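Local coordinates for protein histidine acid phosphatase (Hafnia alvei, PDB 4ARU) that belongs to branch 2 of the histidine phosphatase superfamily, built as a central mixed beta-sheet flanked by helices with a largely helical region beside it, at residues A[152-157]-A[257-262]; A[212-217]-A[250-255]; A[308-313]-A[319-324]. All coordinates share one frame; numbering follows the deposited sequence. Where two conformers were deposited one is given.

Overall arrangement
Two of the three contacts share one long helix, and the third adjoins its end. Interactions 1 and 2 both use helix 243-262, with centres about 10 Å apart, and they merge where Leu157 CD2 lies 4.0 Å from Val214 CG1; along the chain, interaction 2 is nested inside the loop that interaction 1 closes. Interaction 3 follows both. Its centre is about 16 Å from each of the others, and it ties helix 307-317, which follows central strand 300-305, to the chain just after it. The end of helix 243-262 meets it directly through Ser261 O and Asn312 ND2, so the C-terminal end of that helix lies against helix 307-317, beside the main sheet.

Interaction 1: residues A[152-157]-A[257-262]; sequences TPIETL and FDLMSR
Leu157 and Leu259 reach toward each other tip to tip, and this meeting of methyl groups carries most of the contact between the loop 152-157 and the last turns of helix 243-262. Leu259 CD1 comes 3.6 Å from Leu157 CD2 and also faces the other methyl of that leucine, so one branch of Leu259 rests against the forked end of its partner. Leu157 gains its reach from an extended first torsion, with CG anti to the backbone N (chi1 -169°). Ile154 adds a looser apolar touch, its CD1 lying 4.3 Å from Leu259 CD1. All three side chains are buried, and Leu210 of strand 208-211 touches both Ile154 and Leu157, while Ala150 of helix 139-150 packs on Leu259.

In fold terms, the contact brings the connection between helices 139-150 and 162-172 against the C-terminal end of helix 243-262, in the helical part that stands beside the central sheet of this histidine phosphatase.

Polar interactions keep each segment in shape. In the loop, Pro153 O accepts from both Thr156 N and Thr156 OG1, the hydroxyl bond being 2.8 Å long and in the carbonyl plane, and Thr156 OG1 is itself met by Thr152 OG1. These bonds probably help hold the short 3-10 segment 154-156, which lies just before Leu157. On the helix, Phe257 O accepts from Ser261 N and Arg262 N, the latter belonging to a wider pi-type turn. One turn of the same helix is spanned by a salt bridge, Arg262 NH1 to Asp258 OD1 at 2.8 Å, with the carboxylate oxygen in the guanidinium plane. Gln149 also binds Asp258 OD1, and Ser314 OG takes Arg262 NE.

Interaction 2: residues A[212-217]-A[250-255]; sequences GAVGLA and LKLHNA
Leu252 points from helix 243-262 toward helix 213-229 and spreads its two methyls over different residues of the facing turn. CD1 meets Ala217 CB at 3.6 Å, the tightest touch between the two segments, and CD2 lies 4.3 Å from Val214 CG2. With CG anti to its carbonyl carbon (chi1 -64°), the leucine sets its fork between these two residues, which stand one turn apart on the same side of their helix. Ala217 also points toward the opposing segment, and its single methyl lets the leucine come close. Val214 is turned differently: its CG1 branch, anti to the backbone N, passes 4.1 Å from Leu252 O and so packs against the backbone of the partner helix, while CG2 faces the leucine side chain. The backbones approach closely here, with 6.0 Å between Val214 CA and Leu252 CA. Ser164 and Leu165 of helix 162-172 also touch Leu252, and His253 ND1 is hydrogen-bonded to Ser218 OG. It is plain helix-on-helix packing within the mainly helical part that stands beside the alpha/beta core in branch 2 histidine phosphatases.

Interaction 3: residues A[308-313]-A[319-324]; sequences TNIANI and MTWTLP
Ile310 CG2 meets the six-membered ring of Trp321 at its edge, near the ring plane, 3.8 Å from CH2 and 3.9 Å from CZ2. The two side chains cross at about a right angle, and the isoleucine methyl abuts the rim of the indole without lying over a face. Farther along the helix, Ile313 CG2 is touched more loosely by the methyl CE of Met319, at 4.4 Å.

The tryptophan is positioned by its torsion and by its polar end. Its CG lies between the backbone N and the carbonyl carbon (chi1 63°), which swings the indole back toward helix 307-317, and NE1 is hydrogen-bonded to Asn329 O. Met354 of strand 348-356 and Leu379 also pack on it. On the helix side, Leu274 and Leu275 of helix 264-282 back Ile313, and Thr330 touches Ile310.

The side-chain contacts are apolar: one methyl against an aromatic edge, and a methionine methyl near an isoleucine methyl. Dispersion and hydrocarbon burial thus probably provide the attraction across this small interface, while polar bonds to other residues help place the chain 319-324, and the one to Asn329 probably fixes how the indole is rotated.

Interaction 1: residues A[152-157]-A[257-262]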
loop_
_atom_site.group_PDB
_atom_site.type_symbol
_atom_site.label_atom_id
_atom_site.label_comp_id
_atom_site.label_asym_id
_atom_site.label_seq_id
_atom_site.Cartn_x
_atom_site.Cartn_y
_atom_site.Cartn_z
ATOM N N THR A 152 -13.534 -14.254 -14.829
ATOM C CA THR A 152 -14.869 -14.110 -15.416
ATOM C C THR A 152 -14.889 -12.774 -16.170
ATOM O O THR A 152 -14.138 -11.870 -15.824
ATOM C CB THR A 152 -15.959 -14.204 -14.305
ATOM O OG1 THR A 152 -17.235 -14.521 -14.862
ATOM C CG2 THR A 152 -16.056 -12.933 -13.496
ATOM N N PRO A 153 -15.756 -12.629 -17.182
ATOM C CA PRO A 153 -15.859 -11.332 -17.834
ATOM C C PRO A 153 -16.166 -10.246 -16.827
ATOM O O PRO A 153 -17.005 -10.373 -15.923
ATOM C CB PRO A 153 -17.011 -11.548 -18.823
ATOM C CG PRO A 153 -16.913 -12.982 -19.183
ATOM C CD PRO A 153 -16.576 -13.641 -17.875
ATOM N N ILE A 154 -15.480 -9.123 -16.942
ATOM C CA ILE A 154 -15.584 -8.065 -15.939
ATOM C C ILE A 154 -16.973 -7.482 -15.860
ATOM O O ILE A 154 -17.391 -7.058 -14.780
ATOM C CB ILE A 154 -14.564 -6.913 -16.151
ATOM C CG1 ILE A 154 -13.179 -7.390 -15.796
ATOM C CG2 ILE A 154 -14.885 -5.710 -15.269
ATOM C CD1 ILE A 154 -13.112 -8.120 -14.478
ATOM N N GLU A 155 -17.714 -7.493 -16.975
ATOM C CA GLU A 155 -19.085 -6.971 -17.016
ATOM C C GLU A 155 -20.009 -7.702 -16.024
ATOM O O GLU A 155 -21.077 -7.199 -15.661
ATOM C CB GLU A 155 -19.656 -7.066 -18.429
ATOM C CG GLU A 155 -19.077 -6.077 -19.473
ATOM C CD GLU A 155 -17.633 -6.354 -19.931
ATOM O OE1 GLU A 155 -17.057 -7.435 -19.606
ATOM O OE2 GLU A 155 -17.058 -5.483 -20.629
ATOM N N THR A 156 -19.573 -8.887 -15.591
ATOM C CA THR A 156 -20.363 -9.716 -14.669
ATOM C C THR A 156 -19.890 -9.645 -13.221
ATOM O O THR A 156 -20.397 -10.340 -12.353
ATOM C CB THR A 156 -20.411 -11.210 -15.132
ATOM O OG1 THR A 156 -19.140 -11.854 -14.927
ATOM C CG2 THR A 156 -20.828 -11.350 -16.569
ATOM N N LEU A 157 -18.908 -8.795 -12.946
ATOM C CA LEU A 157 -18.253 -8.798 -11.626
ATOM C C LEU A 157 -19.203 -8.531 -10.465
ATOM O O LEU A 157 -19.002 -9.077 -9.377
ATOM C CB LEU A 157 -17.138 -7.763 -11.602
ATOM C CG LEU A 157 -16.192 -7.821 -10.406
ATOM C CD1 LEU A 157 -15.342 -9.072 -10.431
ATOM C CD2 LEU A 157 -15.320 -6.592 -10.325
ATOM N N PHE A 257 -8.527 -3.786 -5.795
ATOM C CA PHE A 257 -7.073 -3.757 -5.798
ATOM C C PHE A 257 -6.469 -4.987 -6.406
ATOM O O PHE A 257 -5.469 -4.875 -7.118
ATOM C CB PHE A 257 -6.534 -3.453 -4.374
ATOM C CG PHE A 257 -6.364 -1.985 -4.142
ATOM C CD1 PHE A 257 -7.498 -1.141 -4.033
ATOM C CD2 PHE A 257 -5.123 -1.423 -4.106
ATOM C CE1 PHE A 257 -7.359 0.202 -3.907
ATOM C CE2 PHE A 257 -4.988 -0.067 -3.984
ATOM C CZ PHE A 257 -6.105 0.745 -3.883
ATOM N N ASP A 258 -7.045 -6.149 -6.178
ATOM C CA ASP A 258 -6.548 -7.366 -6.807
ATOM C C ASP A 258 -6.600 -7.219 -8.325
ATOM O O ASP A 258 -5.644 -7.538 -9.049
ATOM C CB ASP A 258 -7.393 -8.559 -6.379
ATOM C CG ASP A 258 -6.845 -9.867 -6.912
ATOM O OD1 ASP A 258 -5.641 -10.180 -6.692
ATOM O OD2 ASP A 258 -7.565 -10.585 -7.617
ATOM N N LEU A 259 -7.705 -6.678 -8.828
ATOM C CA LEU A 259 -7.905 -6.579 -10.239
ATOM C C LEU A 259 -7.109 -5.470 -10.913
ATOM O O LEU A 259 -6.548 -5.649 -12.006
ATOM C CB LEU A 259 -9.411 -6.377 -10.543
ATOM C CG LEU A 259 -10.306 -7.543 -10.130
ATOM C CD1 LEU A 259 -11.759 -7.218 -10.515
ATOM C CD2 LEU A 259 -9.874 -8.905 -10.645
ATOM N N MET A 260 -7.060 -4.316 -10.270
ATOM C CA MET A 260 -6.518 -3.116 -10.899
ATOM C C MET A 260 -5.062 -2.840 -10.527
ATOM O O MET A 260 -4.387 -2.037 -11.179
ATOM C CB MET A 260 -7.431 -1.933 -10.567
ATOM C CG MET A 260 -8.886 -2.163 -10.999
ATOM S SD MET A 260 -9.185 -2.814 -12.649
ATOM C CE MET A 260 -8.300 -1.551 -13.547
ATOM N N SER A 261 -4.561 -3.521 -9.511
ATOM C CA SER A 261 -3.180 -3.362 -9.091
ATOM C C SER A 261 -2.366 -4.650 -8.946
ATOM O O SER A 261 -1.140 -4.614 -9.153
ATOM C CB SER A 261 -3.109 -2.561 -7.799
ATOM O OG SER A 261 -3.564 -1.216 -8.063
ATOM N N ARG A 262 -2.977 -5.775 -8.608
ATOM C CA ARG A 262 -2.227 -7.024 -8.489
ATOM C C ARG A 262 -2.089 -7.806 -9.762
ATOM O O ARG A 262 -1.133 -8.512 -9.946
ATOM C CB ARG A 262 -2.798 -7.948 -7.391
ATOM C CG ARG A 262 -2.807 -7.336 -6.006
ATOM C CD ARG A 262 -3.104 -8.364 -4.902
ATOM N NE ARG A 262 -2.015 -9.325 -4.840
ATOM C CZ ARG A 262 -2.006 -10.539 -5.383
ATOM N NH1 ARG A 262 -3.026 -11.025 -6.047
ATOM N NH2 ARG A 262 -0.910 -11.261 -5.346
#

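Interaction 2: residues A[212-217]-A[250-255]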
loop_
_atom_site.group_PDB
_atom_site.type_symbol
_atom_site.label_atom_id
_atom_site.label_comp_id
_atom_site.label_asym_id
_atom_site.label_seq_id
_atom_site.Cartn_x
_atom_site.Cartn_y
_atom_site.Cartn_z
ATOM N N GLY A 212 -18.316 1.342 -12.151
ATOM C CA GLY A 212 -19.463 0.613 -11.628
ATOM C C GLY A 212 -19.455 0.397 -10.135
ATOM O O GLY A 212 -18.641 0.954 -9.399
ATOM N N ALA A 213 -20.382 -0.435 -9.683
ATOM C CA ALA A 213 -20.675 -0.560 -8.283
ATOM C C ALA A 213 -19.483 -1.020 -7.443
ATOM O O ALA A 213 -19.290 -0.586 -6.300
ATOM C CB ALA A 213 -21.842 -1.493 -8.120
ATOM N N VAL A 214 -18.724 -1.995 -7.960
ATOM C CA VAL A 214 -17.598 -2.531 -7.192
ATOM C C VAL A 214 -16.531 -1.451 -7.075
ATOM O O VAL A 214 -15.984 -1.200 -6.006
ATOM C CB VAL A 214 -17.030 -3.856 -7.789
ATOM C CG1 VAL A 214 -15.766 -4.254 -7.060
ATOM C CG2 VAL A 214 -18.074 -4.954 -7.750
ATOM N N GLY A 215 -16.188 -0.817 -8.194
ATOM C CA GLY A 215 -15.202 0.286 -8.166
ATOM C C GLY A 215 -15.611 1.425 -7.256
ATOM O O GLY A 215 -14.800 1.921 -6.487
ATOM N N LEU A 216 -16.865 1.841 -7.344
ATOM C CA LEU A 216 -17.339 2.934 -6.501
ATOM C C LEU A 216 -17.383 2.522 -5.039
ATOM O O LEU A 216 -16.873 3.222 -4.161
ATOM C CB LEU A 216 -18.696 3.394 -6.988
ATOM C CG LEU A 216 -19.369 4.490 -6.131
ATOM C CD1 LEU A 216 -18.555 5.752 -6.063
ATOM C CD2 LEU A 216 -20.755 4.755 -6.662
ATOM N N ALA A 217 -17.929 1.354 -4.763
ATOM C CA ALA A 217 -17.971 0.853 -3.397
ATOM C C ALA A 217 -16.596 0.690 -2.804
ATOM O O ALA A 217 -16.397 0.942 -1.604
ATOM C CB ALA A 217 -18.736 -0.446 -3.303
ATOM N N LEU A 250 -14.941 -3.927 3.022
ATOM C CA LEU A 250 -13.555 -3.846 2.532
ATOM C C LEU A 250 -13.243 -4.975 1.557
ATOM O O LEU A 250 -12.325 -4.826 0.776
ATOM C CB LEU A 250 -12.558 -3.804 3.718
ATOM C CG LEU A 250 -12.174 -2.376 4.205
ATOM C CD1 LEU A 250 -11.484 -1.482 3.155
ATOM C CD2 LEU A 250 -13.384 -1.687 4.797
ATOM N N LYS A 251 -14.045 -6.032 1.542
ATOM C CA LYS A 251 -13.912 -7.085 0.529
ATOM C C LYS A 251 -13.978 -6.474 -0.868
ATOM O O LYS A 251 -13.217 -6.828 -1.779
ATOM C CB LYS A 251 -15.023 -8.116 0.711
ATOM C CG LYS A 251 -14.942 -9.237 -0.301
ATOM C CD LYS A 251 -15.787 -10.452 0.056
ATOM C CE LYS A 251 -17.188 -10.090 0.384
ATOM N NZ LYS A 251 -17.978 -11.348 0.508
ATOM N N LEU A 252 -14.823 -5.481 -1.044
ATOM C CA LEU A 252 -14.964 -4.821 -2.338
ATOM C C LEU A 252 -13.716 -4.040 -2.688
ATOM O O LEU A 252 -13.272 -4.021 -3.828
ATOM C CB LEU A 252 -16.172 -3.875 -2.324
ATOM C CG LEU A 252 -17.524 -4.580 -2.137
ATOM C CD1 LEU A 252 -18.596 -3.624 -1.605
ATOM C CD2 LEU A 252 -17.986 -5.182 -3.444
ATOM N N HIS A 253 -13.138 -3.367 -1.695
ATOM C CA HIS A 253 -11.931 -2.614 -1.922
ATOM C C HIS A 253 -10.781 -3.553 -2.250
ATOM O O HIS A 253 -10.029 -3.291 -3.180
ATOM C CB HIS A 253 -11.661 -1.813 -0.650
ATOM C CG HIS A 253 -10.362 -1.077 -0.664
ATOM N ND1 HIS A 253 -10.191 0.123 -1.319
ATOM C CD2 HIS A 253 -9.183 -1.346 -0.062
ATOM C CE1 HIS A 253 -8.952 0.546 -1.154
ATOM N NE2 HIS A 253 -8.325 -0.319 -0.384
ATOM N N ASN A 254 -10.630 -4.645 -1.492
ATOM C CA ASN A 254 -9.522 -5.551 -1.753
ATOM C C ASN A 254 -9.667 -6.228 -3.108
ATOM O O ASN A 254 -8.676 -6.481 -3.793
ATOM C CB ASN A 254 -9.392 -6.561 -0.645
ATOM C CG ASN A 254 -8.993 -5.918 0.667
ATOM O OD1 ASN A 254 -8.208 -4.944 0.697
ATOM N ND2 ASN A 254 -9.501 -6.454 1.763
ATOM N N ALA A 255 -10.899 -6.430 -3.553
ATOM C CA ALA A 255 -11.127 -7.029 -4.863
ATOM C C ALA A 255 -10.737 -6.059 -5.969
ATOM O O ALA A 255 -10.104 -6.435 -6.953
ATOM C CB ALA A 255 -12.561 -7.467 -4.992
#

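Interaction 3: residues A[308-313]-A[319-324]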
loop_
_atom_site.group_PDB
_atom_site.type_symbol
_atom_site.label_atom_id
_atom_site.label_comp_id
_atom_site.label_asym_id
_atom_site.label_seq_id
_atom_site.Cartn_x
_atom_site.Cartn_y
_atom_site.Cartn_z
ATOM N N THR A 308 -1.473 1.353 -4.100
ATOM C CA THR A 308 -1.263 0.706 -5.378
ATOM C C THR A 308 0.145 0.155 -5.577
ATOM O O THR A 308 0.328 -0.874 -6.196
ATOM C CB THR A 308 -1.627 1.629 -6.537
ATOM O OG1 THR A 308 -0.801 2.786 -6.485
ATOM C CG2 THR A 308 -3.081 2.084 -6.477
ATOM N N ASN A 309 1.140 0.812 -4.980
ATOM C CA ASN A 309 2.527 0.386 -5.091
ATOM C C ASN A 309 2.718 -0.947 -4.341
ATOM O O ASN A 309 3.354 -1.911 -4.839
ATOM C CB ASN A 309 3.506 1.412 -4.515
ATOM C CG ASN A 309 3.446 2.765 -5.167
ATOM O OD1 ASN A 309 3.301 3.792 -4.516
ATOM N ND2 ASN A 309 3.605 2.788 -6.484
ATOM N N ILE A 310 2.167 -1.018 -3.144
ATOM C CA ILE A 310 2.266 -2.258 -2.370
ATOM C C ILE A 310 1.543 -3.376 -3.137
ATOM O O ILE A 310 2.023 -4.511 -3.223
ATOM C CB ILE A 310 1.693 -2.089 -0.925
ATOM C CG1 ILE A 310 2.647 -1.191 -0.123
ATOM C CG2 ILE A 310 1.509 -3.446 -0.259
ATOM C CD1 ILE A 310 2.148 -0.837 1.262
ATOM N N ALA A 311 0.378 -3.076 -3.681
ATOM C CA ALA A 311 -0.387 -4.105 -4.422
ATOM C C ALA A 311 0.364 -4.524 -5.666
ATOM O O ALA A 311 0.404 -5.726 -6.000
ATOM C CB ALA A 311 -1.776 -3.593 -4.752
ATOM N N ASN A 312 0.992 -3.582 -6.362
ATOM C CA ASN A 312 1.775 -3.955 -7.536
ATOM C C ASN A 312 2.913 -4.922 -7.179
ATOM O O ASN A 312 3.139 -5.914 -7.842
ATOM C CB ASN A 312 2.435 -2.734 -8.191
ATOM C CG ASN A 312 1.462 -1.727 -8.804
ATOM O OD1 ASN A 312 1.857 -0.546 -8.955
ATOM N ND2 ASN A 312 0.278 -2.127 -9.229
ATOM N N ILE A 313 3.637 -4.609 -6.119
ATOM C CA ILE A 313 4.773 -5.440 -5.690
ATOM C C ILE A 313 4.259 -6.800 -5.277
ATOM O O ILE A 313 4.864 -7.815 -5.619
ATOM C CB ILE A 313 5.565 -4.746 -4.569
ATOM C CG1 ILE A 313 6.232 -3.484 -5.124
ATOM C CG2 ILE A 313 6.532 -5.717 -3.891
ATOM C CD1 ILE A 313 7.274 -3.730 -6.147
ATOM N N MET A 319 2.638 -12.526 -3.828
ATOM C CA MET A 319 2.400 -12.550 -2.359
ATOM C C MET A 319 0.950 -12.157 -2.092
ATOM O O MET A 319 0.465 -11.145 -2.630
ATOM C CB MET A 319 3.345 -11.609 -1.628
ATOM C CG MET A 319 4.804 -11.976 -1.825
ATOM S SD MET A 319 5.940 -10.936 -0.866
ATOM C CE MET A 319 5.514 -9.323 -1.493
ATOM N N THR A 320 0.270 -12.925 -1.261
ATOM C CA THR A 320 -1.078 -12.590 -0.885
ATOM C C THR A 320 -1.137 -12.710 0.618
ATOM O O THR A 320 -0.338 -13.451 1.232
ATOM C CB THR A 320 -2.134 -13.472 -1.543
ATOM O OG1 THR A 320 -1.849 -14.819 -1.271
ATOM C CG2 THR A 320 -2.139 -13.298 -3.062
ATOM N N TRP A 321 -2.064 -11.990 1.210
ATOM C CA TRP A 321 -2.201 -11.955 2.651
ATOM C C TRP A 321 -3.562 -11.498 3.068
ATOM O O TRP A 321 -4.331 -10.887 2.286
ATOM C CB TRP A 321 -1.131 -11.093 3.297
ATOM C CG TRP A 321 -1.192 -9.662 2.898
ATOM C CD1 TRP A 321 -2.016 -8.695 3.406
ATOM C CD2 TRP A 321 -0.345 -8.994 1.927
ATOM N NE1 TRP A 321 -1.748 -7.478 2.800
ATOM C CE2 TRP A 321 -0.735 -7.624 1.897
ATOM C CE3 TRP A 321 0.662 -9.428 1.051
ATOM C CZ2 TRP A 321 -0.123 -6.711 1.042
ATOM C CZ3 TRP A 321 1.290 -8.491 0.235
ATOM C CH2 TRP A 321 0.886 -7.154 0.223
ATOM N N THR A 322 -3.881 -11.827 4.326
ATOM C CA THR A 322 -4.979 -11.174 5.056
ATOM C C THR A 322 -4.406 -10.739 6.388
ATOM O O THR A 322 -3.575 -11.419 7.001
ATOM C CB THR A 322 -6.243 -12.053 5.262
ATOM O OG1 THR A 322 -7.341 -11.254 5.732
ATOM C CG2 THR A 322 -6.041 -13.128 6.281
ATOM N N LEU A 323 -4.792 -9.547 6.813
ATOM C CA LEU A 323 -4.222 -8.972 8.029
ATOM C C LEU A 323 -5.171 -9.096 9.218
ATOM O O LEU A 323 -6.237 -8.470 9.243
ATOM C CB LEU A 323 -3.932 -7.498 7.765
ATOM C CG LEU A 323 -3.039 -7.228 6.564
ATOM C CD1 LEU A 323 -2.819 -5.709 6.430
ATOM C CD2 LEU A 323 -1.685 -7.934 6.662
ATOM N N PRO A 324 -4.777 -9.897 10.232
ATOM C CA PRO A 324 -5.630 -9.974 11.423
ATOM C C PRO A 324 -5.913 -8.588 12.009
ATOM O O PRO A 324 -5.010 -7.783 12.164
ATOM C CB PRO A 324 -4.798 -10.816 12.409
ATOM C CG PRO A 324 -4.020 -11.678 11.497
ATOM C CD PRO A 324 -3.631 -10.826 10.315
#